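Local structure of carboxypeptidase A (Helicoverpa armigera, 1JQG) at residues G241-G245 with N246-G250; S267-S271 with D272-G276. The protein is the zymogen of a zinc-dependent M14-family metallocarboxypeptidase, whose active form probably removes C-terminal residues from peptides. One frame throughout, in Å; residues are numbered along the deposited sequence.

Contact 1. Residues G241-G245 with N246-G250; sequences GYMAG and NLCMG
Met243 lays its sulfur across the start of the returning chain. The side chain runs straight out, CG anti to the backbone N (chi1 178°) and chi2 likewise extended, then bends at the sulfur. This places Met243 SD 3.4 Å from Leu247 CB, and equally near the backbone N of Cys248. Met243 SD also lies 3.7 Å from Cys248 CB, while the bend sends the methyl CE on toward the disulfide partner Cys270. This thioether patch is the close-packed part. Next to it the chain reverses: Asn246 N donates to Met243 O over 2.8 Å (N-H...O 151°), from above the carbonyl plane and not along a lone pair. Ala244 and Gly245 between them have the backbone angles of a type II turn, whose positive phi suits Gly245. The outer side is looser. Ala244 CB points away from the returning chain, and Leu247 reaches Met243 with CB alone. Farther from the turn, a water replaces direct contact, accepting from Tyr242 N at 2.7 Å and donating to Cys248 O at 2.8 Å. The hairpin-like turn lies at the surface, in the long loop from helix 221-228 to helix 283-294; Tyr242 OH bonds Glu282, just before the latter.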
# COMPACT_ATOMS: atom_id res chain seq x y z
N GLY A 241 -21.48 -7.16 9.72
CA GLY A 241 -22.55 -6.31 10.23
C GLY A 241 -22.89 -5.18 9.28
O GLY A 241 -23.49 -4.18 9.69
N TYR A 242 -22.52 -5.29 8.00
CA TYR A 242 -22.80 -4.25 7.03
C TYR A 242 -23.82 -4.72 5.98
O TYR A 242 -24.34 -3.84 5.30
CB TYR A 242 -21.57 -3.84 6.24
CG TYR A 242 -20.68 -2.84 6.91
CD1 TYR A 242 -19.50 -3.17 7.56
CD2 TYR A 242 -21.07 -1.49 6.89
CE1 TYR A 242 -18.74 -2.17 8.16
CE2 TYR A 242 -20.31 -0.50 7.46
CZ TYR A 242 -19.13 -0.84 8.11
OH TYR A 242 -18.33 0.11 8.73
N MET A 243 -24.30 -5.95 6.08
CA MET A 243 -25.30 -6.48 5.17
C MET A 243 -25.93 -7.73 5.77
O MET A 243 -25.31 -8.54 6.47
CB MET A 243 -24.68 -6.78 3.81
CG MET A 243 -25.62 -7.37 2.79
SD MET A 243 -24.85 -7.72 1.21
CE MET A 243 -25.14 -6.06 0.52
N ALA A 244 -27.18 -7.97 5.42
CA ALA A 244 -27.95 -9.13 5.87
C ALA A 244 -27.32 -10.46 5.51
O ALA A 244 -27.01 -10.73 4.34
CB ALA A 244 -29.32 -9.04 5.20
N GLY A 245 -26.98 -11.25 6.52
CA GLY A 245 -26.32 -12.54 6.29
C GLY A 245 -24.87 -12.37 5.88
O GLY A 245 -24.16 -13.31 5.55
N ASN A 246 -24.36 -11.14 5.88
CA ASN A 246 -23.02 -10.77 5.50
C ASN A 246 -22.66 -11.32 4.13
O ASN A 246 -21.54 -11.81 3.94
CB ASN A 246 -22.01 -11.24 6.54
CG ASN A 246 -22.15 -10.52 7.87
OD1 ASN A 246 -22.31 -11.11 8.94
ND2 ASN A 246 -22.10 -9.19 7.82
N LEU A 247 -23.57 -11.16 3.17
CA LEU A 247 -23.32 -11.54 1.79
C LEU A 247 -22.05 -10.81 1.30
O LEU A 247 -21.17 -11.39 0.69
CB LEU A 247 -24.50 -11.13 0.91
CG LEU A 247 -24.60 -11.75 -0.48
CD1 LEU A 247 -24.99 -13.22 -0.31
CD2 LEU A 247 -25.65 -11.04 -1.31
N CYS A 248 -21.99 -9.51 1.57
CA CYS A 248 -20.84 -8.68 1.26
C CYS A 248 -20.28 -8.14 2.58
O CYS A 248 -21.07 -7.84 3.49
CB CYS A 248 -21.24 -7.54 0.35
SG CYS A 248 -21.84 -7.97 -1.29
N MET A 249 -18.96 -8.03 2.67
CA MET A 249 -18.33 -7.52 3.87
C MET A 249 -17.03 -6.79 3.55
O MET A 249 -16.54 -6.78 2.43
CB MET A 249 -18.05 -8.64 4.87
CG MET A 249 -17.27 -9.84 4.42
SD MET A 249 -17.45 -11.35 5.43
CE MET A 249 -16.16 -11.04 6.63
N GLY A 250 -16.46 -6.13 4.58
CA GLY A 250 -15.22 -5.40 4.51
C GLY A 250 -15.36 -3.98 3.99
O GLY A 250 -16.08 -3.66 3.03
O HOH W 1 -21.59 -7.11 6.18

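Contact 2. Residues S267-S271 with D272-G276; sequences SSVCS and DTFHG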
# COMPACT_ATOMS: atom_id res chain seq x y z
N SER A 267 -20.67 3.53 -1.77
CA SER A 267 -21.64 3.49 -0.70
C SER A 267 -22.19 2.09 -0.53
O SER A 267 -22.97 1.83 0.38
CB SER A 267 -22.79 4.46 -0.98
OG SER A 267 -22.21 5.76 -0.81
N SER A 268 -21.73 1.19 -1.37
CA SER A 268 -22.13 -0.22 -1.33
C SER A 268 -21.05 -1.04 -0.65
O SER A 268 -19.86 -0.89 -0.93
CB SER A 268 -22.35 -0.74 -2.75
OG SER A 268 -22.77 -2.10 -2.77
N VAL A 269 -21.39 -1.99 0.16
CA VAL A 269 -20.49 -2.82 0.93
C VAL A 269 -19.92 -3.90 0.03
O VAL A 269 -18.89 -4.53 0.28
CB VAL A 269 -21.16 -3.52 2.13
CG1 VAL A 269 -20.08 -4.06 3.06
CG2 VAL A 269 -22.04 -2.57 2.89
N CYS A 270 -20.58 -4.11 -1.10
CA CYS A 270 -20.14 -5.10 -2.07
C CYS A 270 -19.02 -4.57 -2.94
O CYS A 270 -18.29 -5.32 -3.59
CB CYS A 270 -21.35 -5.48 -2.93
SG CYS A 270 -22.67 -6.29 -1.97
N SER A 271 -18.85 -3.25 -2.94
CA SER A 271 -17.73 -2.63 -3.66
C SER A 271 -16.41 -2.73 -2.92
O SER A 271 -16.41 -2.69 -1.68
CB SER A 271 -18.07 -1.17 -3.94
OG SER A 271 -16.97 -0.54 -4.57
N ASP A 272 -15.30 -2.76 -3.65
CA ASP A 272 -13.97 -2.80 -3.07
C ASP A 272 -13.53 -1.45 -2.52
O ASP A 272 -12.45 -1.37 -1.97
CB ASP A 272 -12.95 -3.31 -4.10
CG ASP A 272 -13.07 -4.80 -4.35
OD1 ASP A 272 -13.18 -5.51 -3.32
OD2 ASP A 272 -13.06 -5.21 -5.51
N THR A 273 -14.27 -0.38 -2.81
CA THR A 273 -13.97 0.96 -2.35
C THR A 273 -14.98 1.50 -1.38
O THR A 273 -15.14 2.71 -1.27
CB THR A 273 -13.84 1.92 -3.56
OG1 THR A 273 -15.04 2.04 -4.27
CG2 THR A 273 -12.74 1.39 -4.46
N PHE A 274 -15.67 0.63 -0.67
CA PHE A 274 -16.63 1.01 0.36
C PHE A 274 -15.97 1.78 1.49
O PHE A 274 -15.08 1.17 2.08
CB PHE A 274 -17.33 -0.23 0.92
CG PHE A 274 -18.39 0.07 1.94
CD1 PHE A 274 -19.34 1.04 1.70
CD2 PHE A 274 -18.43 -0.64 3.15
CE1 PHE A 274 -20.34 1.33 2.62
CE2 PHE A 274 -19.42 -0.36 4.07
CZ PHE A 274 -20.38 0.62 3.81
N HIS A 275 -16.52 2.96 1.81
CA HIS A 275 -15.95 3.86 2.79
C HIS A 275 -16.31 3.49 4.22
O HIS A 275 -15.76 4.13 5.15
CB HIS A 275 -16.30 5.31 2.45
CG HIS A 275 -17.74 5.59 2.20
ND1 HIS A 275 -18.74 5.07 3.01
CD2 HIS A 275 -18.36 6.37 1.26
CE1 HIS A 275 -19.91 5.50 2.54
NE2 HIS A 275 -19.70 6.28 1.50
N GLY A 276 -17.29 2.61 4.44
CA GLY A 276 -17.80 2.39 5.80
C GLY A 276 -18.95 3.28 6.30
O GLY A 276 -19.48 4.08 5.54
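Val269 and Phe274 form the apolar centre of this double bend. Phe274 CG stands anti to the backbone N (chi1 -177°), bringing the ring against Val269 in the preceding turn. Val269 CA sits over one face, a CH-pi contact 3.9 Å from the Phe274 ring centroid, and Val269 CG2 meets Phe274 CE2 at 3.6 Å. The opposite face carries Gly276 N, 3.5 Å above the plane and over the centre, so the ring is sandwiched by its own loop; the edge-to-face partner Tyr242 adds a further neighbour. With the Phe274 ring cut back to an alanine, a gap is likely to open between Val269 and Gly276, leaving Tyr242 without its aromatic mate. Among the polar contacts, Thr273 N points almost straight at Ser271 OG (3.2 Å, 173°), whereas Cys270 N reaches Ser268 OG only weakly. On the far flank, His275 ND1 donates to Gly276 O at 2.8 Å, in the carbonyl plane and on a lone pair, which should restrain the imidazole's rotation; NE2 then receives a weak bond from Ser267 OG. The backbone makes two type I turns, Ser268 to Ser271 and Ser271 to Phe274. Ser271 makes a clear ST turn, the same pattern at Ser268 being weak, in the disulfide-linked loop of the zinc carboxypeptidase fold, with the Thr273 side chain about 10 Å from the zinc ion.

How the contacts relate
Contact 1 closes before contact 2 opens, and both belong to the long irregular segment between helix 221-228 and helix 283-294 of the zinc carboxypeptidase domain. Their centres lie 11 Å apart. The disulfide Cys248-Cys270 ties them covalently; Met243 CE packs against Cys270 SG beside it, and farther along Tyr242 CB rests on Val269 CG1, joining the two loops through an apolar seam. Lys236 adds a polar tie, its NZ bonding backbone oxygens of Met249, Gly250 and Ser271. Contact 1 is the outer, more exposed loop; contact 2 lies deeper, nearer the zinc. Cys270 also touches Met48 of the activation peptide, so the linked loops border the pro-segment.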